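Local coordinates for protein hydrolase, isochorismatase family (Pseudomonas putida, PDB 4L07) that probably hydrolyses the amide of maleamate to maleate and ammonia, as a maleamate amidase of the isochorismatase family, at residues 134-139 with 160-165; 22-27 with 201-206. All blocks are in the same frame, centred on the assembly; numbering follows the deposited sequence.

Interaction 1: 134-139 with 160-165; sequences TNTDTV and SGFKVL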
ATOM      1  N   THR A 134       3.048  -6.357 -16.179  1.00 23.70           N
ATOM      2  CA  THR A 134       3.430  -7.426 -17.102  1.00 24.32           C
ATOM      3  C   THR A 134       2.292  -8.432 -17.278  1.00 24.88           C
ATOM      4  O   THR A 134       2.492  -9.495 -17.873  1.00 25.43           O
ATOM      5  CB  THR A 134       4.697  -8.172 -16.631  1.00 23.90           C
ATOM      6  OG1 THR A 134       4.552  -8.536 -15.254  1.00 23.73           O
ATOM      7  CG2 THR A 134       5.940  -7.298 -16.788  1.00 24.35           C
ATOM      8  N   ASN A 135       1.111  -8.081 -16.758  1.00 25.00           N
ATOM      9  CA  ASN A 135      -0.087  -8.935 -16.801  1.00 26.30           C
ATOM     10  C   ASN A 135       0.160 -10.330 -16.225  1.00 24.68           C
ATOM     11  O   ASN A 135      -0.312 -11.332 -16.764  1.00 24.76           O
ATOM     12  CB  ASN A 135      -0.637  -9.033 -18.232  1.00 29.56           C
ATOM     13  CG  ASN A 135      -1.091  -7.694 -18.770  1.00 32.90           C
ATOM     14  OD1 ASN A 135      -1.886  -6.997 -18.137  1.00 36.55           O
ATOM     15  ND2 ASN A 135      -0.582  -7.320 -19.940  1.00 34.59           N
ATOM     16  N   THR A 136       0.916 -10.380 -15.133  1.00 23.88           N
ATOM     17  CA  THR A 136       1.218 -11.633 -14.442  1.00 23.34           C
ATOM     18  C   THR A 136      -0.047 -12.119 -13.738  1.00 23.59           C
ATOM     19  O   THR A 136      -0.789 -11.306 -13.185  1.00 22.61           O
ATOM     20  CB  THR A 136       2.346 -11.421 -13.408  1.00 23.81           C
ATOM     21  OG1 THR A 136       3.544 -11.033 -14.088  1.00 24.18           O
ATOM     22  CG2 THR A 136       2.623 -12.685 -12.609  1.00 22.76           C
ATOM     23  N   ASP A 137      -0.300 -13.429 -13.777  1.00 23.38           N
ATOM     24  CA  ASP A 137      -1.437 -14.008 -13.052  1.00 23.16           C
ATOM     25  C   ASP A 137      -1.039 -15.063 -12.015  1.00 23.18           C
ATOM     26  O   ASP A 137      -1.829 -15.390 -11.120  1.00 22.60           O
ATOM     27  CB  ASP A 137      -2.508 -14.559 -14.012  1.00 24.28           C
ATOM     28  CG  ASP A 137      -1.976 -15.625 -14.970  1.00 24.57           C
ATOM     29  OD1 ASP A 137      -0.941 -16.264 -14.694  1.00 24.53           O
ATOM     30  OD2 ASP A 137      -2.630 -15.839 -16.014  1.00 25.57           O
ATOM     31  N   THR A 138       0.179 -15.583 -12.143  1.00 22.16           N
ATOM     32  CA  THR A 138       0.663 -16.667 -11.290  1.00 22.30           C
ATOM     33  C   THR A 138       2.121 -16.409 -10.939  1.00 21.76           C
ATOM     34  O   THR A 138       2.947 -16.167 -11.827  1.00 21.83           O
ATOM     35  CB  THR A 138       0.545 -18.036 -11.998  1.00 22.84           C
ATOM     36  OG1 THR A 138      -0.771 -18.183 -12.542  1.00 23.30           O
ATOM     37  CG2 THR A 138       0.817 -19.185 -11.020  1.00 22.86           C
ATOM     38  N   VAL A 139       2.435 -16.444  -9.645  1.00 21.70           N
ATOM     39  CA  VAL A 139       3.810 -16.239  -9.194  1.00 21.24           C
ATOM     40  C   VAL A 139       4.374 -17.508  -8.572  1.00 21.76           C
ATOM     41  O   VAL A 139       3.653 -18.259  -7.901  1.00 22.18           O
ATOM     42  CB  VAL A 139       3.972 -15.033  -8.232  1.00 21.48           C
ATOM     43  CG1 VAL A 139       3.609 -13.729  -8.943  1.00 21.25           C
ATOM     44  CG2 VAL A 139       3.144 -15.201  -6.961  1.00 21.35           C
ATOM     45  N   SER A 160      -2.629  -9.696  -3.098  1.00 18.02           N
ATOM     46  CA  SER A 160      -2.494  -8.709  -4.171  1.00 19.28           C
ATOM     47  C   SER A 160      -3.221  -9.098  -5.467  1.00 19.28           C
ATOM     48  O   SER A 160      -3.279  -8.310  -6.407  1.00 19.52           O
ATOM     49  CB  SER A 160      -1.011  -8.434  -4.442  1.00 19.61           C
ATOM     50  OG  SER A 160      -0.380  -7.905  -3.280  1.00 20.08           O
ATOM     51  N   GLY A 161      -3.781 -10.307  -5.510  1.00 19.25           N
ATOM     52  CA  GLY A 161      -4.498 -10.773  -6.688  1.00 19.77           C
ATOM     53  C   GLY A 161      -3.767 -11.765  -7.581  1.00 20.12           C
ATOM     54  O   GLY A 161      -4.197 -12.003  -8.709  1.00 20.18           O
ATOM     55  N   PHE A 162      -2.691 -12.366  -7.078  1.00 19.78           N
ATOM     56  CA  PHE A 162      -1.937 -13.362  -7.854  1.00 20.83           C
ATOM     57  C   PHE A 162      -2.044 -14.753  -7.251  1.00 21.09           C
ATOM     58  O   PHE A 162      -2.035 -14.912  -6.036  1.00 21.57           O
ATOM     59  CB  PHE A 162      -0.463 -12.962  -7.987  1.00 20.98           C
ATOM     60  CG  PHE A 162      -0.274 -11.549  -8.457  1.00 21.27           C
ATOM     61  CD1 PHE A 162      -0.404 -11.232  -9.801  1.00 21.52           C
ATOM     62  CD2 PHE A 162       0.007 -10.532  -7.548  1.00 21.79           C
ATOM     63  CE1 PHE A 162      -0.249  -9.923 -10.240  1.00 21.44           C
ATOM     64  CE2 PHE A 162       0.155  -9.221  -7.977  1.00 22.00           C
ATOM     65  CZ  PHE A 162       0.024  -8.918  -9.326  1.00 21.59           C
ATOM     66  N   LYS A 163      -2.158 -15.755  -8.118  1.00 21.42           N
ATOM     67  CA  LYS A 163      -2.100 -17.152  -7.697  1.00 21.37           C
ATOM     68  C   LYS A 163      -0.655 -17.482  -7.352  1.00 20.85           C
ATOM     69  O   LYS A 163       0.274 -16.960  -7.984  1.00 20.57           O
ATOM     70  CB  LYS A 163      -2.625 -18.056  -8.805  1.00 22.06           C
ATOM     71  CG  LYS A 163      -4.123 -17.896  -9.032  1.00 24.44           C
ATOM     72  CD  LYS A 163      -4.518 -18.224 -10.458  1.00 25.40           C
ATOM     73  CE  LYS A 163      -6.032 -18.195 -10.627  1.00 27.35           C
ATOM     74  NZ  LYS A 163      -6.672 -19.429 -10.086  1.00 27.48           N
ATOM     75  N   VAL A 164      -0.465 -18.339  -6.352  1.00 19.70           N
ATOM     76  CA  VAL A 164       0.864 -18.569  -5.797  1.00 19.72           C
ATOM     77  C   VAL A 164       1.267 -20.037  -5.772  1.00 19.66           C
ATOM     78  O   VAL A 164       0.518 -20.896  -5.281  1.00 19.50           O
ATOM     79  CB  VAL A 164       0.990 -18.000  -4.365  1.00 20.03           C
ATOM     80  CG1 VAL A 164       2.382 -18.245  -3.798  1.00 20.16           C
ATOM     81  CG2 VAL A 164       0.707 -16.510  -4.357  1.00 19.59           C
ATOM     82  N   LEU A 165       2.466 -20.299  -6.285  1.00 19.50           N
ATOM     83  CA  LEU A 165       3.096 -21.615  -6.202  1.00 20.16           C
ATOM     84  C   LEU A 165       4.418 -21.504  -5.449  1.00 20.75           C
ATOM     85  O   LEU A 165       5.202 -20.579  -5.684  1.00 20.69           O
ATOM     86  CB  LEU A 165       3.348 -22.168  -7.611  1.00 19.82           C
ATOM     87  CG  LEU A 165       2.166 -22.186  -8.595  1.00 19.72           C
ATOM     88  CD1 LEU A 165       2.623 -22.660  -9.970  1.00 20.19           C
ATOM     89  CD2 LEU A 165       1.030 -23.069  -8.086  1.00 19.85           C
TER

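Interaction 2: 22-27 with 201-206; sequences PAIIVV and KWLRSV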
ATOM      1  N   PRO A  22       3.136 -16.615 -15.978  1.00 22.80           N
ATOM      2  CA  PRO A  22       3.963 -16.847 -14.803  1.00 22.79           C
ATOM      3  C   PRO A  22       5.046 -15.795 -14.596  1.00 22.15           C
ATOM      4  O   PRO A  22       5.540 -15.213 -15.562  1.00 21.93           O
ATOM      5  CB  PRO A  22       4.634 -18.201 -15.098  1.00 22.86           C
ATOM      6  CG  PRO A  22       3.967 -18.740 -16.327  1.00 22.71           C
ATOM      7  CD  PRO A  22       3.477 -17.540 -17.071  1.00 22.88           C
ATOM      8  N   ALA A  23       5.411 -15.589 -13.333  1.00 21.56           N
ATOM      9  CA  ALA A  23       6.580 -14.805 -12.961  1.00 21.18           C
ATOM     10  C   ALA A  23       7.264 -15.464 -11.771  1.00 21.19           C
ATOM     11  O   ALA A  23       6.607 -16.095 -10.926  1.00 21.88           O
ATOM     12  CB  ALA A  23       6.190 -13.367 -12.635  1.00 20.63           C
ATOM     13  N   ILE A  24       8.587 -15.344 -11.724  1.00 20.75           N
ATOM     14  CA  ILE A  24       9.381 -15.933 -10.653  1.00 20.88           C
ATOM     15  C   ILE A  24       9.833 -14.817  -9.710  1.00 20.92           C
ATOM     16  O   ILE A  24      10.409 -13.817 -10.151  1.00 21.18           O
ATOM     17  CB  ILE A  24      10.630 -16.675 -11.211  1.00 21.09           C
ATOM     18  CG1 ILE A  24      10.299 -17.495 -12.480  1.00 20.81           C
ATOM     19  CG2 ILE A  24      11.342 -17.488 -10.125  1.00 21.21           C
ATOM     20  CD1 ILE A  24       9.236 -18.577 -12.346  1.00 21.00           C
ATOM     21  N   ILE A  25       9.570 -14.991  -8.418  1.00 20.31           N
ATOM     22  CA  ILE A  25      10.069 -14.066  -7.401  1.00 20.19           C
ATOM     23  C   ILE A  25      11.105 -14.796  -6.552  1.00 20.16           C
ATOM     24  O   ILE A  25      10.795 -15.806  -5.924  1.00 20.18           O
ATOM     25  CB  ILE A  25       8.940 -13.524  -6.495  1.00 20.28           C
ATOM     26  CG1 ILE A  25       7.779 -12.978  -7.339  1.00 21.33           C
ATOM     27  CG2 ILE A  25       9.497 -12.488  -5.521  1.00 20.42           C
ATOM     28  CD1 ILE A  25       6.485 -12.800  -6.568  1.00 21.82           C
ATOM     29  N   VAL A  26      12.330 -14.286  -6.555  1.00 19.23           N
ATOM     30  CA  VAL A  26      13.421 -14.870  -5.769  1.00 19.59           C
ATOM     31  C   VAL A  26      13.667 -13.975  -4.559  1.00 19.81           C
ATOM     32  O   VAL A  26      14.246 -12.895  -4.668  1.00 19.99           O
ATOM     33  CB  VAL A  26      14.702 -15.023  -6.611  1.00 19.68           C
ATOM     34  CG1 VAL A  26      15.786 -15.760  -5.827  1.00 19.38           C
ATOM     35  CG2 VAL A  26      14.387 -15.764  -7.895  1.00 20.25           C
ATOM     36  N   VAL A  27      13.198 -14.430  -3.403  1.00 20.20           N
ATOM     37  CA  VAL A  27      13.198 -13.615  -2.189  1.00 19.90           C
ATOM     38  C   VAL A  27      14.499 -13.712  -1.392  1.00 20.28           C
ATOM     39  O   VAL A  27      14.790 -14.746  -0.784  1.00 20.66           O
ATOM     40  CB  VAL A  27      12.013 -13.989  -1.265  1.00 19.42           C
ATOM     41  CG1 VAL A  27      11.980 -13.090  -0.039  1.00 18.75           C
ATOM     42  CG2 VAL A  27      10.699 -13.913  -2.025  1.00 19.96           C
ATOM     43  N   LYS A 201       8.352 -28.432 -15.408  1.00 27.72           N
ATOM     44  CA  LYS A 201       7.437 -29.076 -16.347  1.00 28.44           C
ATOM     45  C   LYS A 201       6.271 -28.147 -16.673  1.00 28.28           C
ATOM     46  O   LYS A 201       5.881 -28.014 -17.835  1.00 27.12           O
ATOM     47  CB  LYS A 201       6.938 -30.407 -15.767  1.00 31.01           C
ATOM     48  CG  LYS A 201       6.011 -31.208 -16.670  1.00 34.20           C
ATOM     49  CD  LYS A 201       5.613 -32.520 -16.008  1.00 36.71           C
ATOM     50  CE  LYS A 201       4.442 -33.185 -16.717  1.00 37.82           C
ATOM     51  NZ  LYS A 201       4.845 -33.810 -18.007  1.00 40.09           N
ATOM     52  N   TRP A 202       5.740 -27.488 -15.642  1.00 27.02           N
ATOM     53  CA  TRP A 202       4.633 -26.547 -15.794  1.00 26.49           C
ATOM     54  C   TRP A 202       4.977 -25.352 -16.655  1.00 26.79           C
ATOM     55  O   TRP A 202       4.186 -24.968 -17.517  1.00 26.84           O
ATOM     56  CB  TRP A 202       4.107 -26.102 -14.424  1.00 25.79           C
ATOM     57  CG  TRP A 202       3.062 -25.018 -14.524  1.00 25.40           C
ATOM     58  CD1 TRP A 202       1.780 -25.120 -15.053  1.00 25.78           C
ATOM     59  CD2 TRP A 202       3.192 -23.613 -14.110  1.00 25.08           C
ATOM     60  NE1 TRP A 202       1.130 -23.915 -14.992  1.00 25.22           N
ATOM     61  CE2 TRP A 202       1.917 -22.971 -14.440  1.00 24.90           C
ATOM     62  CE3 TRP A 202       4.199 -22.853 -13.519  1.00 24.92           C
ATOM     63  CZ2 TRP A 202       1.681 -21.629 -14.179  1.00 24.38           C
ATOM     64  CZ3 TRP A 202       3.953 -21.502 -13.264  1.00 24.21           C
ATOM     65  CH2 TRP A 202       2.721 -20.907 -13.585  1.00 23.98           C
ATOM     66  N   LEU A 203       6.158 -24.763 -16.449  1.00 26.59           N
ATOM     67  CA  LEU A 203       6.589 -23.615 -17.262  1.00 27.12           C
ATOM     68  C   LEU A 203       6.714 -23.984 -18.747  1.00 27.98           C
ATOM     69  O   LEU A 203       6.280 -23.225 -19.616  1.00 27.50           O
ATOM     70  CB  LEU A 203       7.899 -23.011 -16.737  1.00 26.83           C
ATOM     71  CG  LEU A 203       7.874 -22.349 -15.352  1.00 26.75           C
ATOM     72  CD1 LEU A 203       9.281 -22.029 -14.870  1.00 26.68           C
ATOM     73  CD2 LEU A 203       6.994 -21.104 -15.342  1.00 26.08           C
ATOM     74  N   ARG A 204       7.285 -25.154 -19.026  1.00 29.64           N
ATOM     75  CA  ARG A 204       7.378 -25.664 -20.405  1.00 30.66           C
ATOM     76  C   ARG A 204       5.995 -25.846 -21.016  1.00 30.87           C
ATOM     77  O   ARG A 204       5.776 -25.525 -22.190  1.00 31.24           O
ATOM     78  CB  ARG A 204       8.162 -26.981 -20.457  1.00 32.62           C
ATOM     79  CG  ARG A 204       9.635 -26.820 -20.132  1.00 35.07           C
ATOM     80  CD  ARG A 204      10.445 -28.060 -20.482  1.00 37.95           C
ATOM     81  NE  ARG A 204      11.862 -27.872 -20.167  1.00 40.35           N
ATOM     82  CZ  ARG A 204      12.751 -27.275 -20.962  1.00 42.45           C
ATOM     83  NH1 ARG A 204      12.392 -26.790 -22.147  1.00 44.26           N
ATOM     84  NH2 ARG A 204      14.012 -27.160 -20.567  1.00 43.44           N
ATOM     85  N   SER A 205       5.060 -26.340 -20.204  1.00 30.33           N
ATOM     86  CA  SER A 205       3.684 -26.547 -20.635  1.00 30.81           C
ATOM     87  C   SER A 205       2.968 -25.242 -21.015  1.00 31.35           C
ATOM     88  O   SER A 205       2.312 -25.185 -22.056  1.00 31.14           O
ATOM     89  CB  SER A 205       2.893 -27.309 -19.572  1.00 31.93           C
ATOM     90  OG  SER A 205       1.615 -27.661 -20.058  1.00 34.68           O
ATOM     91  N   VAL A 206       3.092 -24.197 -20.195  1.00 30.84           N
ATOM     92  CA  VAL A 206       2.439 -22.919 -20.543  1.00 31.24           C
ATOM     93  C   VAL A 206       3.048 -22.230 -21.758  1.00 31.26           C
ATOM     94  O   VAL A 206       2.329 -21.610 -22.540  1.00 30.34           O
ATOM     95  CB  VAL A 206       2.201 -21.954 -19.332  1.00 32.01           C
ATOM     96  CG1 VAL A 206       2.563 -22.597 -18.001  1.00 31.15           C
ATOM     97  CG2 VAL A 206       2.860 -20.589 -19.525  1.00 31.60           C
TER

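Interaction 1: 134-139 with 160-165
Strands 138-144 and 163-172 begin side by side and parallel, with Lys163 N bonded to Asp137 O at 3.0 Å, Val139 N to Lys163 O at 2.8 Å and Leu165 N to Val139 O at 2.9 Å. They are the two strands of a beta-alpha-beta crossover in the central sheet, joined through helix 146-159, which ends in a Schellman motif at Gly161. The two bonds of Val139 run nearly along the C=O axes, whereas Lys163 N sits 27° above the carbonyl plane of Asp137, where the pairing starts.

Thr138 and Lys163 point to one face of the sheet, where Leu165 also reaches Thr138. The methyl CG2 of Thr138, anti to the backbone N, crosses Leu165 CD1 obliquely at 4.1 Å and also packs on Trp202. Its hydroxyl OG1 donates to Asp137 OD1 (2.9 Å), entering from above the carboxylate plane, and is bonded to Gly19 N as well; the same carboxylate binds His21 N and Val20 N. An alanine at Thr138 would lose both branches, and would probably slacken the Asp137 carboxylate and thin the packing against Leu165. Lys163 lays CB beside Asp137 O, and only its far end leads away, NZ bonding to Ser17 O and forming a salt bridge with Glu84 of a third subunit.

On the other face, Val139 CG2, in the crowded position between backbone N and carbonyl carbon, meets Val164 CG2 at 3.8 Å under the cover of helix 146-159. Before the strands pair, Phe162 turns its ring edge to the backbone of Thr136, whose O lies in the ring plane, 3.3 Å from CE1.

Interaction 2: 22-27 with 201-206
The carbonyl O of Trp202 is gripped by one bond, from Val206 N at 3.0 Å, an ordinary helical link that sets Trp202 and Val206 one turn apart on helix 196-207. This C-terminal helix of the alpha/beta fold packs against the first residues of strand 22-27, part of the central parallel sheet. The axes of 22-27 and 201-206 come within 10.7 Å and run roughly antiparallel, at 147°.

Across the contact the interaction is wholly apolar, and the Pro22 ring carries most of it. Pro22 CB lies against the six-membered ring of the indole, 3.6 Å from Trp202 CH2, and the same carbon meets Leu203 CD2 at 3.7 Å. Pro22 CG reaches Val206 CG2 tip to tip at 3.9 Å. Two residues further along the strand, past Ala23, Ile24 bends its end back toward the helix and brings CD1 to 4.3 Å from Leu203 CD1.

Around this patch, Phe63 packs on both Pro22 and Val206, and Arg18 makes a cation-pi contact with Trp202. With CG anti to the backbone N (chi1 174°), Trp202 extends its indole so that CH2 and CZ3 come to Pro22. Val206 holds CG1 almost eclipsed with its own backbone N (chi1 -6°), and that methyl sits 3.5 Å above the indole plane, offset toward the rim.

Interactions 1 and 2 meet through strands 22-27 and 138-144, neighbours in the same parallel sheet, and their centres lie 11 Å apart. Ala23 N and Thr138 O, 2.9 Å from one another, probably form a hydrogen bond that ties the two backbones together. Trp202 is the shared side chain: besides touching Pro22, its CH2 is 3.6 Å from Thr138 CG2 and its CZ3 is 3.7 Å from Leu165 CD1, so one indole spans three strands. Both contacts sit at the N-terminal starts of their strands; in relatives the active site lies at the C-terminal ends, so they are probably structural, remote from catalysis.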